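PDB 1W3W: annexin A8 from Homo sapiens, which binds calcium and acidic phospholipids as a member of the annexin family and acts as an indirect inhibitor of the thromboplastin-specific complex in blood coagulation. Local coordinates for residues 196-201 against 234-239; 230-235 against 243-248; 302-307 against 321-326. All coordinates share one frame; numbering follows the deposited sequence.

Contact 1. Residues 196-201 against 234-239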
loop_
_atom_site.group_PDB
_atom_site.type_symbol
_atom_site.label_atom_id
_atom_site.label_comp_id
_atom_site.label_asym_id
_atom_site.label_seq_id
_atom_site.Cartn_x
_atom_site.Cartn_y
_atom_site.Cartn_z
ATOM N N THR A 196 16.067 -11.544 22.463
ATOM C CA THR A 196 16.070 -10.148 22.017
ATOM C C THR A 196 14.921 -9.377 22.679
ATOM O O THR A 196 13.817 -9.904 22.826
ATOM C CB THR A 196 15.922 -10.060 20.470
ATOM O OG1 THR A 196 17.038 -10.688 19.823
ATOM C CG2 THR A 196 15.982 -8.606 19.983
ATOM N N ASP A 197 15.196 -8.140 23.086
ATOM C CA ASP A 197 14.185 -7.267 23.681
ATOM C C ASP A 197 13.417 -6.573 22.561
ATOM O O ASP A 197 13.707 -5.426 22.193
ATOM C CB ASP A 197 14.830 -6.245 24.619
ATOM C CG ASP A 197 13.813 -5.501 25.465
ATOM O OD1 ASP A 197 12.604 -5.511 25.130
ATOM O OD2 ASP A 197 14.140 -4.870 26.490
ATOM N N GLU A 198 12.421 -7.287 22.045
ATOM C CA GLU A 198 11.674 -6.858 20.865
ATOM C C GLU A 198 10.966 -5.528 21.124
ATOM O O GLU A 198 10.892 -4.693 20.231
ATOM C CB GLU A 198 10.648 -7.922 20.423
ATOM C CG GLU A 198 11.100 -9.386 20.470
ATOM C CD GLU A 198 11.957 -9.796 19.290
ATOM O OE1 GLU A 198 12.815 -8.990 18.860
ATOM O OE2 GLU A 198 11.777 -10.936 18.794
ATOM N N MET A 199 10.465 -5.330 22.343
ATOM C CA MET A 199 9.707 -4.119 22.684
ATOM C C MET A 199 10.519 -2.838 22.552
ATOM O O MET A 199 9.959 -1.782 22.287
ATOM C CB MET A 199 9.131 -4.204 24.104
ATOM C CG MET A 199 7.813 -4.961 24.200
ATOM S SD MET A 199 6.527 -4.418 23.016
ATOM C CE MET A 199 6.364 -2.693 23.449
ATOM N N LYS A 200 11.831 -2.935 22.749
ATOM C CA LYS A 200 12.707 -1.781 22.603
ATOM C C LYS A 200 12.834 -1.378 21.133
ATOM O O LYS A 200 12.744 -0.197 20.802
ATOM C CB LYS A 200 14.085 -2.051 23.213
ATOM C CG LYS A 200 14.792 -0.786 23.678
ATOM C CD LYS A 200 14.111 -0.155 24.910
ATOM C CE LYS A 200 13.291 1.110 24.570
ATOM N NZ LYS A 200 13.705 2.298 25.392
ATOM N N PHE A 201 13.044 -2.367 20.266
ATOM C CA PHE A 201 12.990 -2.144 18.827
ATOM C C PHE A 201 11.660 -1.539 18.408
ATOM O O PHE A 201 11.629 -0.562 17.656
ATOM C CB PHE A 201 13.201 -3.452 18.060
ATOM C CG PHE A 201 14.634 -3.776 17.798
ATOM C CD1 PHE A 201 15.217 -3.461 16.579
ATOM C CD2 PHE A 201 15.400 -4.413 18.761
ATOM C CE1 PHE A 201 16.550 -3.766 16.328
ATOM C CE2 PHE A 201 16.734 -4.726 18.518
ATOM C CZ PHE A 201 17.309 -4.399 17.303
ATOM N N SER A 234 19.022 -10.878 11.737
ATOM C CA SER A 234 19.652 -11.895 12.579
ATOM C C SER A 234 18.915 -12.076 13.901
ATOM O O SER A 234 18.998 -13.148 14.491
ATOM C CB SER A 234 21.132 -11.577 12.823
ATOM O OG SER A 234 21.288 -10.519 13.736
ATOM N N GLU A 235 18.175 -11.058 14.344
ATOM C CA GLU A 235 17.543 -11.057 15.678
ATOM C C GLU A 235 16.051 -11.396 15.701
ATOM O O GLU A 235 15.501 -11.683 16.763
ATOM C CB GLU A 235 17.735 -9.701 16.358
ATOM C CG GLU A 235 19.155 -9.471 16.844
ATOM C CD GLU A 235 19.488 -8.003 17.045
ATOM O OE1 GLU A 235 18.555 -7.184 17.185
ATOM O OE2 GLU A 235 20.694 -7.668 17.073
ATOM N N THR A 236 15.390 -11.350 14.549
ATOM C CA THR A 236 13.952 -11.616 14.494
ATOM C C THR A 236 13.631 -12.537 13.331
ATOM O O THR A 236 14.470 -12.797 12.469
ATOM C CB THR A 236 13.143 -10.297 14.357
ATOM O OG1 THR A 236 13.486 -9.640 13.128
ATOM C CG2 THR A 236 13.528 -9.291 15.433
ATOM N N HIS A 237 12.400 -13.025 13.317
ATOM C CA HIS A 237 11.911 -13.867 12.226
ATOM C C HIS A 237 10.428 -13.625 11.937
ATOM O O HIS A 237 9.722 -12.979 12.715
ATOM C CB HIS A 237 12.146 -15.350 12.553
ATOM C CG HIS A 237 11.522 -15.789 13.845
ATOM N ND1 HIS A 237 12.028 -15.425 15.075
ATOM C CD2 HIS A 237 10.433 -16.557 14.096
ATOM C CE1 HIS A 237 11.271 -15.943 16.030
ATOM N NE2 HIS A 237 10.296 -16.634 15.462
ATOM N N GLY A 238 9.979 -14.144 10.801
ATOM C CA GLY A 238 8.566 -14.182 10.465
ATOM C C GLY A 238 7.952 -12.818 10.204
ATOM O O GLY A 238 8.574 -11.936 9.613
ATOM N N SER A 239 6.717 -12.658 10.656
ATOM C CA SER A 239 5.960 -11.434 10.436
ATOM C C SER A 239 6.555 -10.228 11.149
ATOM O O SER A 239 6.536 -9.133 10.603
ATOM C CB SER A 239 4.509 -11.629 10.865
ATOM O OG SER A 239 3.816 -12.302 9.831
#
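The loop entering helix 198-207 passes the junction of helices 228-235 and 238-252 with its backbone closest at Thr196 and Glu235, whose CA atoms lie 6.6 Å apart; Asp197 is the N-cap of helix 198-207, and Thr236 is the first residue after helix 228-235 to leave helical torsions. Glu235 buries the largest share of any residue here. Its CG stands anti to the carbonyl carbon and the chain then runs extended (chi2 159°), which lays it across Thr196 at about a right angle, with Thr196 OG1 3.7 Å from Glu235 CB, and delivers the carboxylate to the Phe201 ring. There Glu235 OE1 sits 3.1 Å from Phe201 CZ and 3.3 Å from Phe201 CE2, at an oblique approach, with the carboxylate plane turned 76° from the ring plane. Glu198 bends at chi2 (-80°), so that its carboxylate doubles back and Glu198 OE1 reaches 3.5 Å from the methyl Thr236 CG2, the two side chains sliding past one another in opposite directions. Glu198 OE1 is buried here without a polar partner, whereas Thr236 OG1 is engaged with Ile232 O one turn back. The contact therefore rests on van der Waals packing of threonines, glutamates and one phenylalanine ring within the third annexin repeat. Helix 176-191 lines Phe201 through Leu186 and Ala189, Met244 of helix 238-252 packs against its base, and Tyr154 of helix 153-163 touches Glu198.

Contact 2. Residues 230-235 against 243-248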
loop_
_atom_site.group_PDB
_atom_site.type_symbol
_atom_site.label_atom_id
_atom_site.label_comp_id
_atom_site.label_asym_id
_atom_site.label_seq_id
_atom_site.Cartn_x
_atom_site.Cartn_y
_atom_site.Cartn_z
ATOM N N ASP A 230 20.546 -5.774 8.864
ATOM C CA ASP A 230 21.207 -7.035 9.189
ATOM C C ASP A 230 20.972 -7.431 10.647
ATOM O O ASP A 230 20.838 -8.602 10.939
ATOM C CB ASP A 230 22.704 -6.977 8.879
ATOM C CG ASP A 230 22.991 -7.071 7.397
ATOM O OD1 ASP A 230 24.136 -6.808 6.985
ATOM O OD2 ASP A 230 22.121 -7.400 6.565
ATOM N N SER A 231 20.883 -6.453 11.543
ATOM C CA SER A 231 20.574 -6.729 12.942
ATOM C C SER A 231 19.175 -7.274 13.075
ATOM O O SER A 231 18.979 -8.289 13.705
ATOM C CB SER A 231 20.742 -5.492 13.803
ATOM O OG SER A 231 22.108 -5.124 13.852
ATOM N N ILE A 232 18.205 -6.622 12.450
ATOM C CA ILE A 232 16.830 -7.129 12.423
ATOM C C ILE A 232 16.756 -8.539 11.818
ATOM O O ILE A 232 16.055 -9.400 12.342
ATOM C CB ILE A 232 15.899 -6.141 11.660
ATOM C CG1 ILE A 232 15.745 -4.846 12.465
ATOM C CG2 ILE A 232 14.527 -6.762 11.416
ATOM C CD1 ILE A 232 15.258 -3.685 11.674
ATOM N N LYS A 233 17.476 -8.778 10.728
ATOM C CA LYS A 233 17.447 -10.087 10.052
ATOM C C LYS A 233 18.019 -11.198 10.924
ATOM O O LYS A 233 17.572 -12.343 10.842
ATOM C CB LYS A 233 18.228 -10.061 8.733
ATOM C CG LYS A 233 17.508 -9.389 7.573
ATOM C CD LYS A 233 18.351 -9.432 6.303
ATOM C CE LYS A 233 17.786 -8.536 5.225
ATOM N NZ LYS A 233 18.537 -8.656 3.926
ATOM N N SER A 234 19.022 -10.878 11.737
ATOM C CA SER A 234 19.652 -11.895 12.579
ATOM C C SER A 234 18.915 -12.076 13.901
ATOM O O SER A 234 18.998 -13.148 14.491
ATOM C CB SER A 234 21.132 -11.577 12.823
ATOM O OG SER A 234 21.288 -10.519 13.736
ATOM N N GLU A 235 18.175 -11.058 14.344
ATOM C CA GLU A 235 17.543 -11.057 15.678
ATOM C C GLU A 235 16.051 -11.396 15.701
ATOM O O GLU A 235 15.501 -11.683 16.763
ATOM C CB GLU A 235 17.735 -9.701 16.358
ATOM C CG GLU A 235 19.155 -9.471 16.844
ATOM C CD GLU A 235 19.488 -8.003 17.045
ATOM O OE1 GLU A 235 18.555 -7.184 17.185
ATOM O OE2 GLU A 235 20.694 -7.668 17.073
ATOM N N ALA A 243 7.671 -6.737 9.335
ATOM C CA ALA A 243 7.132 -5.467 9.802
ATOM C C ALA A 243 8.238 -4.467 10.122
ATOM O O ALA A 243 8.159 -3.312 9.698
ATOM C CB ALA A 243 6.250 -5.682 11.029
ATOM N N MET A 244 9.265 -4.911 10.854
ATOM C CA MET A 244 10.415 -4.052 11.180
ATOM C C MET A 244 11.189 -3.595 9.957
ATOM O O MET A 244 11.467 -2.408 9.814
ATOM C CB MET A 244 11.363 -4.741 12.170
ATOM C CG MET A 244 10.825 -4.718 13.574
ATOM S SD MET A 244 11.890 -5.461 14.817
ATOM C CE MET A 244 10.856 -5.180 16.161
ATOM N N LEU A 245 11.535 -4.529 9.078
ATOM C CA LEU A 245 12.221 -4.193 7.839
ATOM C C LEU A 245 11.399 -3.234 6.966
ATOM O O LEU A 245 11.959 -2.401 6.274
ATOM C CB LEU A 245 12.575 -5.454 7.042
ATOM C CG LEU A 245 13.693 -6.344 7.605
ATOM C CD1 LEU A 245 13.729 -7.687 6.873
ATOM C CD2 LEU A 245 15.049 -5.652 7.519
ATOM N N THR A 246 10.076 -3.369 6.996
ATOM C CA THR A 246 9.195 -2.510 6.209
ATOM C C THR A 246 9.261 -1.088 6.744
ATOM O O THR A 246 9.387 -0.141 5.974
ATOM C CB THR A 246 7.755 -3.024 6.245
ATOM O OG1 THR A 246 7.695 -4.287 5.591
ATOM C CG2 THR A 246 6.860 -2.152 5.426
ATOM N N VAL A 247 9.213 -0.939 8.063
ATOM C CA VAL A 247 9.364 0.386 8.671
ATOM C C VAL A 247 10.695 1.002 8.265
ATOM O O VAL A 247 10.743 2.165 7.859
ATOM C CB VAL A 247 9.215 0.343 10.209
ATOM C CG1 VAL A 247 9.526 1.716 10.836
ATOM C CG2 VAL A 247 7.831 -0.062 10.561
ATOM N N VAL A 248 11.768 0.229 8.332
ATOM C CA VAL A 248 13.091 0.721 7.966
ATOM C C VAL A 248 13.145 1.166 6.491
ATOM O O VAL A 248 13.593 2.279 6.183
ATOM C CB VAL A 248 14.200 -0.339 8.269
ATOM C CG1 VAL A 248 15.507 0.059 7.656
ATOM C CG2 VAL A 248 14.374 -0.516 9.771
#
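Helices 228-235 and 238-252 form an antiparallel hairpin in the third annexin repeat: over these short segments the axes run at 174° and approach to 10.0 Å. The main projection is Ile232, which points toward the opposite helix and enters the hollow bordered by Met244, Leu245 and Val248, residues on one side of that helix. Its two branches divide the hollow. Ile232 CG2, anti to the backbone N, fits between Met244 CB at 3.8 Å and Leu245 CG at 3.9 Å, sliding past the leucine in the opposite direction. Ile232 CD1, at the end of the other branch (chi2 161°), meets Val248 CG2 tip to tip at 3.8 Å. Met244 gives only the base of its chain to this hollow; beyond CB the extended remainder leads away from Ile232. At the solvent-facing margin, Lys233 CG passes Leu245 CD1 at 4.2 Å. An alanine at Ile232 would lose both branches and would probably leave Met244, Leu245 and Val248 poorly packed against helix 228-235. Helix 238-252 also touches two other helices: Met244 reaches Ile202 and Leu205 of helix 198-207, while Ala243 and Thr246 rest on Ile117 of helix 113-122.

Contact 3. Residues 302-307 against 321-326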
loop_
_atom_site.group_PDB
_atom_site.type_symbol
_atom_site.label_atom_id
_atom_site.label_comp_id
_atom_site.label_asym_id
_atom_site.label_seq_id
_atom_site.Cartn_x
_atom_site.Cartn_y
_atom_site.Cartn_z
ATOM N N THR A 302 12.242 -2.480 -16.896
ATOM C CA THR A 302 11.064 -1.670 -16.567
ATOM C C THR A 302 9.971 -2.469 -15.842
ATOM O O THR A 302 9.871 -3.682 -15.980
ATOM C CB THR A 302 10.469 -1.042 -17.817
ATOM O OG1 THR A 302 9.967 -2.069 -18.677
ATOM C CG2 THR A 302 11.542 -0.299 -18.651
ATOM N N LEU A 303 9.154 -1.756 -15.073
ATOM C CA LEU A 303 7.980 -2.311 -14.429
ATOM C C LEU A 303 7.058 -2.996 -15.459
ATOM O O LEU A 303 6.592 -4.112 -15.252
ATOM C CB LEU A 303 7.218 -1.181 -13.722
ATOM C CG LEU A 303 5.919 -1.562 -13.018
ATOM C CD1 LEU A 303 6.156 -2.642 -12.005
ATOM C CD2 LEU A 303 5.326 -0.320 -12.358
ATOM N N SER A 304 6.823 -2.312 -16.571
ATOM C CA SER A 304 5.956 -2.818 -17.645
ATOM C C SER A 304 6.427 -4.143 -18.239
ATOM O O SER A 304 5.611 -4.994 -18.554
ATOM C CB SER A 304 5.831 -1.772 -18.749
ATOM O OG SER A 304 5.176 -0.632 -18.236
ATOM N N SER A 305 7.741 -4.341 -18.355
ATOM C CA SER A 305 8.265 -5.578 -18.930
ATOM C C SER A 305 7.927 -6.773 -18.041
ATOM O O SER A 305 7.616 -7.867 -18.544
ATOM C CB SER A 305 9.783 -5.496 -19.206
ATOM O OG SER A 305 10.569 -5.721 -18.021
ATOM N N MET A 306 7.964 -6.571 -16.727
ATOM C CA MET A 306 7.591 -7.636 -15.815
ATOM C C MET A 306 6.096 -7.880 -15.809
ATOM O O MET A 306 5.650 -9.025 -15.759
ATOM C CB MET A 306 8.130 -7.369 -14.403
ATOM C CG MET A 306 9.509 -7.946 -14.233
ATOM S SD MET A 306 10.103 -7.845 -12.585
ATOM C CE MET A 306 9.526 -9.380 -11.950
ATOM N N ILE A 307 5.313 -6.813 -15.887
ATOM C CA ILE A 307 3.870 -6.952 -16.013
ATOM C C ILE A 307 3.506 -7.739 -17.292
ATOM O O ILE A 307 2.654 -8.616 -17.257
ATOM C CB ILE A 307 3.179 -5.567 -15.988
ATOM C CG1 ILE A 307 3.252 -4.959 -14.579
ATOM C CG2 ILE A 307 1.742 -5.700 -16.421
ATOM C CD1 ILE A 307 2.868 -3.496 -14.514
ATOM N N SER A 321 -2.170 0.331 -19.246
ATOM C CA SER A 321 -2.802 1.628 -19.503
ATOM C C SER A 321 -2.606 2.558 -18.303
ATOM O O SER A 321 -2.299 3.738 -18.468
ATOM C CB SER A 321 -4.281 1.441 -19.829
ATOM O OG SER A 321 -4.901 2.659 -20.192
ATOM N N LEU A 322 -2.731 2.003 -17.095
ATOM C CA LEU A 322 -2.532 2.749 -15.851
ATOM C C LEU A 322 -1.091 3.178 -15.659
ATOM O O LEU A 322 -0.819 4.310 -15.289
ATOM C CB LEU A 322 -2.911 1.876 -14.652
ATOM C CG LEU A 322 -4.351 1.904 -14.186
ATOM C CD1 LEU A 322 -4.518 0.836 -13.120
ATOM C CD2 LEU A 322 -4.728 3.285 -13.651
ATOM N N VAL A 323 -0.166 2.259 -15.908
ATOM C CA VAL A 323 1.259 2.519 -15.740
ATOM C C VAL A 323 1.731 3.585 -16.730
ATOM O O VAL A 323 2.568 4.411 -16.400
ATOM C CB VAL A 323 2.082 1.213 -15.890
ATOM C CG1 VAL A 323 3.578 1.497 -15.894
ATOM C CG2 VAL A 323 1.744 0.237 -14.758
ATOM N N GLY A 324 1.185 3.557 -17.941
ATOM C CA GLY A 324 1.544 4.504 -18.983
ATOM C C GLY A 324 2.890 4.213 -19.625
ATOM O O GLY A 324 3.486 3.151 -19.421
ATOM N N SER A 325 3.376 5.167 -20.408
ATOM C CA SER A 325 4.636 4.985 -21.125
ATOM C C SER A 325 5.776 4.622 -20.160
ATOM O O SER A 325 5.955 5.245 -19.127
ATOM C CB SER A 325 4.998 6.232 -21.946
ATOM O OG SER A 325 6.120 5.944 -22.774
ATOM N N ASP A 326 6.537 3.593 -20.518
ATOM C CA ASP A 326 7.565 3.055 -19.650
ATOM C C ASP A 326 8.796 2.633 -20.468
ATOM O O ASP A 326 9.119 1.442 -20.536
ATOM C CB ASP A 326 6.958 1.866 -18.900
ATOM C CG ASP A 326 7.721 1.486 -17.656
ATOM O OD1 ASP A 326 7.369 0.439 -17.083
ATOM O OD2 ASP A 326 8.661 2.142 -17.168
HETATM O O HOH W 1 8.891 -1.103 -21.010
HETATM O O HOH W 2 9.843 1.030 -15.000
HETATM O O HOH W 3 3.010 0.402 -19.644
#
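An N-terminal helix cap, reinforced from the chain's C-terminal tail, defines this contact in the fourth annexin repeat. Thr302 is the N-cap of helix 303-310: its first torsion puts OG1 between the backbone N and the carbonyl carbon, where it accepts from Ser305 N at 3.2 Å. The tail supplies a second acceptor. Helix 313-323 ends at Gly324, whose positive phi (76°) turns the chain so that Asp326 points back at the first turn of helix 303-310. With CG anti to the backbone N (chi1 -161°), the carboxylate slides past Thr302 and places OD1 over the helix start. Asp326 OD1 accepts twice from one residue: Ser304 N at 2.9 Å, nearly along the C-O axis with an N-H...O angle of 157°, and Ser304 OG at 2.7 Å, on the anti lone pair. This grip fixes the position of the carboxylate, and the helix N terminus would probably favour its charged form. The other oxygen is tied in through water 2, which donates to Asp326 OD2 and accepts from Leu303 N. Water 1 links Thr302 OG1 with Asp326 O. Next to this polar layer the helices meet through apolar tips, Ile307 CD1 reaching Val323 CG2 at 3.9 Å, and Val323 CG1 lies 3.5 Å from Ser304 OG. Ile307 also packs on Met266, a residue of the calcium site, although the Ile307 side chain remains about 10 Å from the bound ion. Water 3 completes the bridging set, donating 2.8 Å bonds both to Ser304 OG and to Gly324 O.

In the fold
Followed from the N terminus, contact 1 is the first to open, at 196-201, and closes at 234-239, bringing the start of helix 198-207 to the junction of helices 228-235 and 238-252. Contact 2 opens at 230-235, before contact 1 has closed, and ends at 243-248; the two overlap in sequence at Ser234 and Glu235, so the loops cross along the chain, both within the third repeat. Their centres are about 8 Å apart, and Phe201 CB lies 3.5 Å from Met244 CE, joining the two contacts. Contact 3 follows in series, within the fourth repeat and the tail, closing a short loop between 302-307 and 321-326. Its centre is about 30 Å from that of contact 2.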